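Local coordinates for colicin-B (Escherichia coli, PDB 1RH1), which kills Escherichia coli and closely related bacteria by forming channels that depolarize the cytoplasmic membrane and dissipate cellular energy, at residues Val213-Asn221 against Ser263-Pro273; Ile139-Val150 against Pro280-Ile288. All coordinates share one frame; numbering follows the deposited sequence.

Interaction 1 (Val213-Asn221 against Ser263-Pro273)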
loop_
_atom_site.group_PDB
_atom_site.type_symbol
_atom_site.label_atom_id
_atom_site.label_comp_id
_atom_site.label_asym_id
_atom_site.label_seq_id
_atom_site.Cartn_x
_atom_site.Cartn_y
_atom_site.Cartn_z
ATOM N N VAL A 213 -12.142 23.356 30.802
ATOM C CA VAL A 213 -11.825 23.866 29.483
ATOM C C VAL A 213 -10.369 23.452 29.328
ATOM O O VAL A 213 -9.518 23.719 30.190
ATOM C CB VAL A 213 -12.006 25.424 29.452
ATOM C CG1 VAL A 213 -11.205 26.098 28.356
ATOM C CG2 VAL A 213 -13.433 25.746 29.109
ATOM N N TYR A 214 -10.115 22.766 28.207
ATOM C CA TYR A 214 -8.809 22.217 27.859
ATOM C C TYR A 214 -8.521 22.549 26.410
ATOM O O TYR A 214 -9.481 22.770 25.678
ATOM C CB TYR A 214 -8.806 20.685 28.020
ATOM C CG TYR A 214 -9.213 20.223 29.409
ATOM C CD1 TYR A 214 -10.556 19.973 29.691
ATOM C CD2 TYR A 214 -8.263 20.127 30.422
ATOM C CE1 TYR A 214 -10.951 19.644 30.987
ATOM C CE2 TYR A 214 -8.657 19.793 31.721
ATOM C CZ TYR A 214 -9.999 19.559 31.992
ATOM O OH TYR A 214 -10.403 19.259 33.277
ATOM N N SER A 215 -7.264 22.605 25.947
ATOM C CA SER A 215 -6.964 22.839 24.535
ATOM C C SER A 215 -6.179 21.678 23.942
ATOM O O SER A 215 -5.256 21.161 24.575
ATOM C CB SER A 215 -6.132 24.113 24.308
ATOM O OG SER A 215 -4.781 24.037 24.753
ATOM N N ALA A 216 -6.506 21.273 22.710
ATOM C CA ALA A 216 -5.831 20.153 22.077
ATOM C C ALA A 216 -5.444 20.415 20.644
ATOM O O ALA A 216 -6.217 21.055 19.929
ATOM C CB ALA A 216 -6.703 18.951 22.049
ATOM N N PRO A 217 -4.279 19.948 20.171
ATOM C CA PRO A 217 -3.880 20.037 18.778
ATOM C C PRO A 217 -4.562 19.080 17.798
ATOM O O PRO A 217 -3.997 18.089 17.312
ATOM C CB PRO A 217 -2.389 19.877 18.854
ATOM C CG PRO A 217 -2.222 18.899 19.978
ATOM C CD PRO A 217 -3.185 19.452 20.997
ATOM N N VAL A 218 -5.836 19.403 17.541
ATOM C CA VAL A 218 -6.612 18.752 16.504
ATOM C C VAL A 218 -6.004 19.229 15.194
ATOM O O VAL A 218 -5.858 18.444 14.251
ATOM C CB VAL A 218 -8.050 19.169 16.597
ATOM C CG1 VAL A 218 -8.856 18.499 15.515
ATOM C CG2 VAL A 218 -8.551 18.804 17.981
ATOM N N SER A 219 -5.673 20.544 15.168
ATOM C CA SER A 219 -4.807 21.186 14.169
ATOM C C SER A 219 -5.239 20.941 12.728
ATOM O O SER A 219 -6.434 21.174 12.506
ATOM C CB SER A 219 -3.413 20.659 14.562
ATOM O OG SER A 219 -2.338 21.490 14.158
ATOM N N PRO A 220 -4.471 20.512 11.704
ATOM C CA PRO A 220 -3.050 20.761 11.441
ATOM C C PRO A 220 -2.809 22.135 10.842
ATOM O O PRO A 220 -3.674 22.670 10.144
ATOM C CB PRO A 220 -2.596 19.605 10.540
ATOM C CG PRO A 220 -3.814 19.331 9.717
ATOM C CD PRO A 220 -4.959 19.542 10.723
ATOM N N ASN A 221 -1.633 22.694 11.181
ATOM C CA ASN A 221 -1.203 24.059 10.860
ATOM C C ASN A 221 -2.002 25.168 11.567
ATOM O O ASN A 221 -1.522 26.286 11.758
ATOM C CB ASN A 221 -1.276 24.331 9.350
ATOM C CG ASN A 221 -0.327 23.487 8.514
ATOM O OD1 ASN A 221 0.886 23.721 8.525
ATOM N ND2 ASN A 221 -0.851 22.499 7.774
ATOM N N SER A 263 -3.459 17.429 2.694
ATOM C CA SER A 263 -2.472 17.749 3.725
ATOM C C SER A 263 -3.034 18.436 4.965
ATOM O O SER A 263 -2.421 18.379 6.031
ATOM C CB SER A 263 -1.369 18.634 3.148
ATOM O OG SER A 263 -1.770 19.997 3.073
ATOM N N ASN A 264 -4.210 19.066 4.827
ATOM C CA ASN A 264 -4.808 19.826 5.914
ATOM C C ASN A 264 -5.888 19.137 6.723
ATOM O O ASN A 264 -6.491 19.738 7.611
ATOM C CB ASN A 264 -5.338 21.133 5.336
ATOM C CG ASN A 264 -4.243 22.058 4.792
ATOM O OD1 ASN A 264 -4.492 22.796 3.843
ATOM N ND2 ASN A 264 -3.018 22.087 5.322
ATOM N N ASN A 265 -6.083 17.846 6.451
ATOM C CA ASN A 265 -6.989 16.949 7.169
ATOM C C ASN A 265 -6.303 16.055 8.220
ATOM O O ASN A 265 -5.232 15.485 7.987
ATOM C CB ASN A 265 -7.723 16.055 6.163
ATOM C CG ASN A 265 -8.739 16.749 5.273
ATOM O OD1 ASN A 265 -9.281 16.196 4.313
ATOM N ND2 ASN A 265 -9.012 18.003 5.586
ATOM N N HIS A 266 -6.945 15.910 9.394
ATOM C CA HIS A 266 -6.403 15.131 10.499
ATOM C C HIS A 266 -7.493 14.601 11.396
ATOM O O HIS A 266 -8.570 15.175 11.501
ATOM C CB HIS A 266 -5.464 15.983 11.350
ATOM C CG HIS A 266 -4.202 15.271 11.800
ATOM N ND1 HIS A 266 -3.703 15.273 13.031
ATOM C CD2 HIS A 266 -3.358 14.506 11.000
ATOM C CE1 HIS A 266 -2.601 14.537 12.977
ATOM N NE2 HIS A 266 -2.381 14.068 11.762
ATOM N N ASP A 267 -7.181 13.450 11.997
ATOM C CA ASP A 267 -7.981 12.815 13.052
ATOM C C ASP A 267 -7.044 12.360 14.159
ATOM O O ASP A 267 -5.949 11.848 13.899
ATOM C CB ASP A 267 -8.767 11.587 12.561
ATOM C CG ASP A 267 -8.040 10.453 11.831
ATOM O OD1 ASP A 267 -8.650 9.398 11.638
ATOM O OD2 ASP A 267 -6.882 10.624 11.438
ATOM N N VAL A 268 -7.400 12.622 15.412
ATOM C CA VAL A 268 -6.532 12.259 16.525
ATOM C C VAL A 268 -7.360 11.772 17.694
ATOM O O VAL A 268 -8.582 11.887 17.684
ATOM C CB VAL A 268 -5.673 13.458 17.026
ATOM C CG1 VAL A 268 -4.778 14.004 15.936
ATOM C CG2 VAL A 268 -6.581 14.577 17.475
ATOM N N ILE A 269 -6.721 11.227 18.721
ATOM C CA ILE A 269 -7.460 10.871 19.910
ATOM C C ILE A 269 -6.913 11.795 20.961
ATOM O O ILE A 269 -5.745 11.770 21.348
ATOM C CB ILE A 269 -7.236 9.383 20.257
ATOM C CG1 ILE A 269 -8.106 8.537 19.349
ATOM C CG2 ILE A 269 -7.614 9.090 21.694
ATOM C CD1 ILE A 269 -7.955 7.044 19.609
ATOM N N VAL A 270 -7.813 12.689 21.350
ATOM C CA VAL A 270 -7.508 13.693 22.349
ATOM C C VAL A 270 -7.709 13.027 23.690
ATOM O O VAL A 270 -8.797 12.546 24.010
ATOM C CB VAL A 270 -8.453 14.887 22.210
ATOM C CG1 VAL A 270 -8.090 15.878 23.282
ATOM C CG2 VAL A 270 -8.315 15.568 20.865
ATOM N N ARG A 271 -6.605 13.018 24.432
ATOM C CA ARG A 271 -6.514 12.476 25.790
ATOM C C ARG A 271 -6.534 13.603 26.840
ATOM O O ARG A 271 -5.659 14.471 26.850
ATOM C CB ARG A 271 -5.229 11.669 25.824
ATOM C CG ARG A 271 -4.796 11.115 27.159
ATOM C CD ARG A 271 -3.471 10.418 26.995
ATOM N NE ARG A 271 -3.536 9.230 27.806
ATOM C CZ ARG A 271 -2.451 8.582 28.220
ATOM N NH1 ARG A 271 -1.224 9.013 27.899
ATOM N NH2 ARG A 271 -2.606 7.477 28.966
ATOM N N PHE A 272 -7.498 13.646 27.756
ATOM C CA PHE A 272 -7.579 14.737 28.714
ATOM C C PHE A 272 -6.653 14.613 29.933
ATOM O O PHE A 272 -5.998 13.578 30.072
ATOM C CB PHE A 272 -9.040 14.843 29.101
ATOM C CG PHE A 272 -9.832 15.415 27.940
ATOM C CD1 PHE A 272 -9.979 16.796 27.817
ATOM C CD2 PHE A 272 -10.403 14.569 26.984
ATOM C CE1 PHE A 272 -10.690 17.322 26.741
ATOM C CE2 PHE A 272 -11.116 15.103 25.910
ATOM C CZ PHE A 272 -11.262 16.479 25.785
ATOM N N PRO A 273 -6.463 15.608 30.824
ATOM C CA PRO A 273 -5.439 15.577 31.853
ATOM C C PRO A 273 -5.635 14.616 33.003
ATOM O O PRO A 273 -6.723 14.106 33.279
ATOM C CB PRO A 273 -5.339 17.015 32.323
ATOM C CG PRO A 273 -5.705 17.812 31.121
ATOM C CD PRO A 273 -6.889 16.999 30.654
#
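Tyr214 and Phe272 both set CG beside their own backbone N, anti to the carbonyl carbon (chi1 -56° and -72°), and these two matching torsions turn the rings toward each other from facing segments. The result is an offset edge-to-face pair: the edge of Phe272 is directed at the face of Tyr214, with ring planes 79° apart and centroids separated by 5.6 Å. Pro273 comes obliquely to the CD2-CE2 side of the tyrosine ring, on the same side of its plane as Phe272, Pro273 CD lying 3.4 Å from Tyr214 CD2, while Phe272 CD1 reaches Tyr214 CD1 at 3.7 Å. Ala216 CB then meets the fork of Val270, nearest to its CG1 at 3.6 Å, and CG1 of that same valine also lies over one face of the Phe272 ring. Further along, Pro217 centres an inverse gamma turn, closed by Val218 N to Ala216 O at 2.9 Å; the strand ends here, and beyond the turn Val218 packs loosely beside Val270. A cis peptide bond precedes Pro220, whose ring rests on segment 263-273: its CG is 3.4 Å from Asn264 O, and its CD packs on His266 CB at 3.6 Å. The imidazole of His266 gives its NE2 to the carbonyl of Thr10, near the N-terminal end of the modelled chain. Strands 213-216 and 266-271 each pair with strand 189-201, and also with 225-228 and 281-286 respectively; their own backbones stand farther apart than paired strands. The evidence therefore points to cohesion through apolar side chains, prolines and aromatic rings, with backbone hydrogen bonding directed to other strands.

Interaction 2 (Ile139-Val150 against Pro280-Ile288); sequences IRLMVTQQLEQV and PLYISAVEI
Ser284 N donates to Val143 O at 2.8 Å and 168°, the shortest of the backbone bonds that Leu141, Val143 and Gln145 exchange reciprocally with Val286, Ser284 and Tyr282. At the Pro280 end direct bonding fades: Leu147 N reaches Pro280 O only weakly, at 3.5 Å, and water 1 bridges the two, accepting from Leu147 N and donating to Pro280 O at 2.8 Å. Val150 comes back over the sheet to set CG1 above the Tyr282 ring, 4.1 Å from its centroid and 21° off the normal, a CH-pi contact. At the far end the Arg140 chain, bent at chi2 and chi3, curls so that NE binds Ile139 O (2.9 Å) in the guanidinium plane, while Glu287 CB covers one face. NH2 reaches Glu287 OE1 at 3.4 Å in a loose salt bridge, and OE2 goes to Ser24 OG of the TonB box. Ile139 CG2 and Ile288 CD1 meet at 3.8 Å beyond it. With strand 70-73 beside 139-146 and strand 266-271 beside 281-286, this is a buried antiparallel pair in the interior of a mixed beta sheet.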
loop_
_atom_site.group_PDB
_atom_site.type_symbol
_atom_site.label_atom_id
_atom_site.label_comp_id
_atom_site.label_asym_id
_atom_site.label_seq_id
_atom_site.Cartn_x
_atom_site.Cartn_y
_atom_site.Cartn_z
ATOM N N ILE A 139 -12.692 27.444 7.592
ATOM C CA ILE A 139 -13.738 26.566 8.066
ATOM C C ILE A 139 -13.082 25.194 8.180
ATOM O O ILE A 139 -12.058 24.919 7.539
ATOM C CB ILE A 139 -14.902 26.551 7.034
ATOM C CG1 ILE A 139 -15.533 27.924 6.933
ATOM C CG2 ILE A 139 -15.995 25.584 7.452
ATOM C CD1 ILE A 139 -15.007 28.706 5.720
ATOM N N ARG A 140 -13.663 24.344 9.040
ATOM C CA ARG A 140 -13.261 22.953 9.212
ATOM C C ARG A 140 -14.419 22.067 9.705
ATOM O O ARG A 140 -15.112 22.383 10.660
ATOM C CB ARG A 140 -12.089 22.952 10.157
ATOM C CG ARG A 140 -11.216 21.875 9.624
ATOM C CD ARG A 140 -9.811 22.228 9.195
ATOM N NE ARG A 140 -9.761 23.177 8.114
ATOM C CZ ARG A 140 -8.613 23.406 7.476
ATOM N NH1 ARG A 140 -7.493 22.763 7.809
ATOM N NH2 ARG A 140 -8.566 24.329 6.525
ATOM N N LEU A 141 -14.771 20.979 9.024
ATOM C CA LEU A 141 -15.836 20.073 9.446
ATOM C C LEU A 141 -15.308 19.097 10.469
ATOM O O LEU A 141 -14.394 18.329 10.186
ATOM C CB LEU A 141 -16.359 19.279 8.278
ATOM C CG LEU A 141 -17.016 20.065 7.180
ATOM C CD1 LEU A 141 -17.264 19.160 6.038
ATOM C CD2 LEU A 141 -18.346 20.624 7.632
ATOM N N MET A 142 -15.847 19.109 11.674
ATOM C CA MET A 142 -15.347 18.220 12.686
ATOM C C MET A 142 -16.402 17.204 13.048
ATOM O O MET A 142 -17.592 17.499 13.101
ATOM C CB MET A 142 -14.931 19.026 13.911
ATOM C CG MET A 142 -13.701 19.884 13.681
ATOM S SD MET A 142 -13.132 20.870 15.079
ATOM C CE MET A 142 -11.708 21.484 14.262
ATOM N N VAL A 143 -15.932 15.974 13.273
ATOM C CA VAL A 143 -16.764 14.832 13.660
ATOM C C VAL A 143 -16.129 14.222 14.880
ATOM O O VAL A 143 -14.912 14.124 15.008
ATOM C CB VAL A 143 -16.832 13.666 12.658
ATOM C CG1 VAL A 143 -18.253 13.144 12.682
ATOM C CG2 VAL A 143 -16.415 14.075 11.252
ATOM N N THR A 144 -16.978 13.745 15.765
ATOM C CA THR A 144 -16.518 13.221 17.026
ATOM C C THR A 144 -17.011 11.816 17.259
ATOM O O THR A 144 -18.043 11.406 16.730
ATOM C CB THR A 144 -16.993 14.302 18.021
ATOM O OG1 THR A 144 -15.769 14.994 18.214
ATOM C CG2 THR A 144 -17.614 13.905 19.340
ATOM N N GLN A 145 -16.205 11.052 17.994
ATOM C CA GLN A 145 -16.540 9.699 18.421
ATOM C C GLN A 145 -15.955 9.353 19.786
ATOM O O GLN A 145 -14.788 9.640 20.063
ATOM C CB GLN A 145 -16.002 8.652 17.488
ATOM C CG GLN A 145 -16.573 8.492 16.112
ATOM C CD GLN A 145 -17.865 7.720 16.076
ATOM O OE1 GLN A 145 -18.917 8.253 16.395
ATOM N NE2 GLN A 145 -17.812 6.458 15.668
ATOM N N GLN A 146 -16.729 8.703 20.658
ATOM C CA GLN A 146 -16.213 8.173 21.918
ATOM C C GLN A 146 -15.080 7.155 21.685
ATOM O O GLN A 146 -15.095 6.488 20.643
ATOM C CB GLN A 146 -17.352 7.515 22.660
ATOM C CG GLN A 146 -18.381 8.493 23.189
ATOM C CD GLN A 146 -19.688 7.806 23.552
ATOM O OE1 GLN A 146 -20.208 7.896 24.668
ATOM N NE2 GLN A 146 -20.259 7.108 22.567
ATOM N N LEU A 147 -14.106 6.991 22.612
ATOM C CA LEU A 147 -12.943 6.133 22.385
ATOM C C LEU A 147 -13.265 4.730 21.903
ATOM O O LEU A 147 -12.770 4.246 20.879
ATOM C CB LEU A 147 -12.107 5.964 23.641
ATOM C CG LEU A 147 -10.807 5.183 23.417
ATOM C CD1 LEU A 147 -9.798 6.082 22.751
ATOM C CD2 LEU A 147 -10.240 4.690 24.716
ATOM N N GLU A 148 -14.171 4.127 22.667
ATOM C CA GLU A 148 -14.614 2.785 22.406
ATOM C C GLU A 148 -15.287 2.625 21.074
ATOM O O GLU A 148 -15.152 1.533 20.551
ATOM C CB GLU A 148 -15.558 2.306 23.508
ATOM C CG GLU A 148 -16.664 3.229 24.023
ATOM C CD GLU A 148 -16.286 4.277 25.089
ATOM O OE1 GLU A 148 -17.164 5.078 25.445
ATOM O OE2 GLU A 148 -15.144 4.299 25.577
ATOM N N GLN A 149 -15.952 3.616 20.467
ATOM C CA GLN A 149 -16.535 3.430 19.143
ATOM C C GLN A 149 -15.504 3.317 18.031
ATOM O O GLN A 149 -15.861 2.819 16.963
ATOM C CB GLN A 149 -17.445 4.570 18.742
ATOM C CG GLN A 149 -18.702 4.727 19.564
ATOM C CD GLN A 149 -19.491 5.992 19.220
ATOM O OE1 GLN A 149 -19.190 7.114 19.640
ATOM N NE2 GLN A 149 -20.556 5.798 18.441
ATOM N N VAL A 150 -14.244 3.760 18.202
ATOM C CA VAL A 150 -13.238 3.631 17.139
ATOM C C VAL A 150 -12.136 2.658 17.479
ATOM O O VAL A 150 -11.342 2.331 16.598
ATOM C CB VAL A 150 -12.539 4.962 16.788
ATOM C CG1 VAL A 150 -13.621 5.938 16.465
ATOM C CG2 VAL A 150 -11.712 5.537 17.912
ATOM N N PRO A 280 -11.053 10.079 26.816
ATOM C CA PRO A 280 -10.554 10.315 25.477
ATOM C C PRO A 280 -11.580 10.389 24.380
ATOM O O PRO A 280 -12.494 9.571 24.254
ATOM C CB PRO A 280 -9.561 9.213 25.258
ATOM C CG PRO A 280 -9.834 8.240 26.352
ATOM C CD PRO A 280 -10.146 9.164 27.489
ATOM N N LEU A 281 -11.391 11.465 23.630
ATOM C CA LEU A 281 -12.234 11.755 22.494
ATOM C C LEU A 281 -11.480 11.622 21.176
ATOM O O LEU A 281 -10.318 12.020 21.053
ATOM C CB LEU A 281 -12.755 13.142 22.675
ATOM C CG LEU A 281 -13.870 13.575 21.761
ATOM C CD1 LEU A 281 -15.133 12.781 22.082
ATOM C CD2 LEU A 281 -14.075 15.084 21.919
ATOM N N TYR A 282 -12.144 10.971 20.216
ATOM C CA TYR A 282 -11.624 10.840 18.873
ATOM C C TYR A 282 -12.279 11.977 18.141
ATOM O O TYR A 282 -13.487 12.166 18.217
ATOM C CB TYR A 282 -12.036 9.537 18.210
ATOM C CG TYR A 282 -11.745 9.399 16.703
ATOM C CD1 TYR A 282 -12.746 9.673 15.773
ATOM C CD2 TYR A 282 -10.491 8.997 16.242
ATOM C CE1 TYR A 282 -12.506 9.555 14.409
ATOM C CE2 TYR A 282 -10.236 8.875 14.873
ATOM C CZ TYR A 282 -11.251 9.161 13.975
ATOM O OH TYR A 282 -11.009 9.084 12.624
ATOM N N ILE A 283 -11.468 12.714 17.399
ATOM C CA ILE A 283 -11.985 13.825 16.651
ATOM C C ILE A 283 -11.363 13.920 15.278
ATOM O O ILE A 283 -10.177 13.692 15.074
ATOM C CB ILE A 283 -11.767 15.038 17.592
ATOM C CG1 ILE A 283 -12.326 16.271 16.950
ATOM C CG2 ILE A 283 -10.313 15.222 17.927
ATOM C CD1 ILE A 283 -12.539 17.320 18.059
ATOM N N SER A 284 -12.244 14.162 14.316
ATOM C CA SER A 284 -11.866 14.262 12.913
ATOM C C SER A 284 -12.094 15.649 12.333
ATOM O O SER A 284 -13.201 16.179 12.425
ATOM C CB SER A 284 -12.658 13.281 12.088
ATOM O OG SER A 284 -12.083 13.275 10.788
ATOM N N ALA A 285 -11.078 16.232 11.686
ATOM C CA ALA A 285 -11.166 17.594 11.182
ATOM C C ALA A 285 -10.811 17.722 9.710
ATOM O O ALA A 285 -9.638 17.780 9.325
ATOM C CB ALA A 285 -10.233 18.483 11.985
ATOM N N VAL A 286 -11.858 17.836 8.893
ATOM C CA VAL A 286 -11.756 17.886 7.441
ATOM C C VAL A 286 -11.913 19.258 6.801
ATOM O O VAL A 286 -12.665 20.106 7.248
ATOM C CB VAL A 286 -12.809 16.882 6.899
ATOM C CG1 VAL A 286 -13.006 16.931 5.393
ATOM C CG2 VAL A 286 -12.295 15.500 7.247
ATOM N N GLU A 287 -11.234 19.438 5.680
ATOM C CA GLU A 287 -11.281 20.624 4.846
ATOM C C GLU A 287 -12.191 20.459 3.619
ATOM O O GLU A 287 -11.894 19.664 2.718
ATOM C CB GLU A 287 -9.868 20.909 4.435
ATOM C CG GLU A 287 -9.677 22.129 3.569
ATOM C CD GLU A 287 -8.231 22.284 3.153
ATOM O OE1 GLU A 287 -7.672 23.353 3.399
ATOM O OE2 GLU A 287 -7.669 21.336 2.596
ATOM N N ILE A 288 -13.315 21.197 3.570
ATOM C CA ILE A 288 -14.282 21.209 2.466
ATOM C C ILE A 288 -13.516 21.775 1.256
ATOM O O ILE A 288 -13.121 22.942 1.287
ATOM C CB ILE A 288 -15.535 22.141 2.741
ATOM C CG1 ILE A 288 -15.562 22.650 4.175
ATOM C CG2 ILE A 288 -16.820 21.389 2.509
ATOM C CD1 ILE A 288 -14.547 23.817 4.454
HETATM O O HOH W 1 -15.060 8.903 25.027
#

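How the interactions relate
The two interactions, centred 9 Å apart, meet through strands 266-271 and 281-286, which are antiparallel neighbours in one mixed sheet. A probable backbone bond from Val270 N to Leu281 O (2.6 Å) joins them directly. A second probable link runs from Asp267 OD1 to Tyr282 OH at 2.6 Å; the same aspartate oxygen also forms a salt bridge with Arg170. In chain order, both segments of interaction 1 fall between those of interaction 2. Ser24, already a partner of interaction 2, approaches interaction 1 as well: its backbone N makes a weak hydrogen bond to Ser263 OG, so the last residue of the TonB box lies close to both contacts.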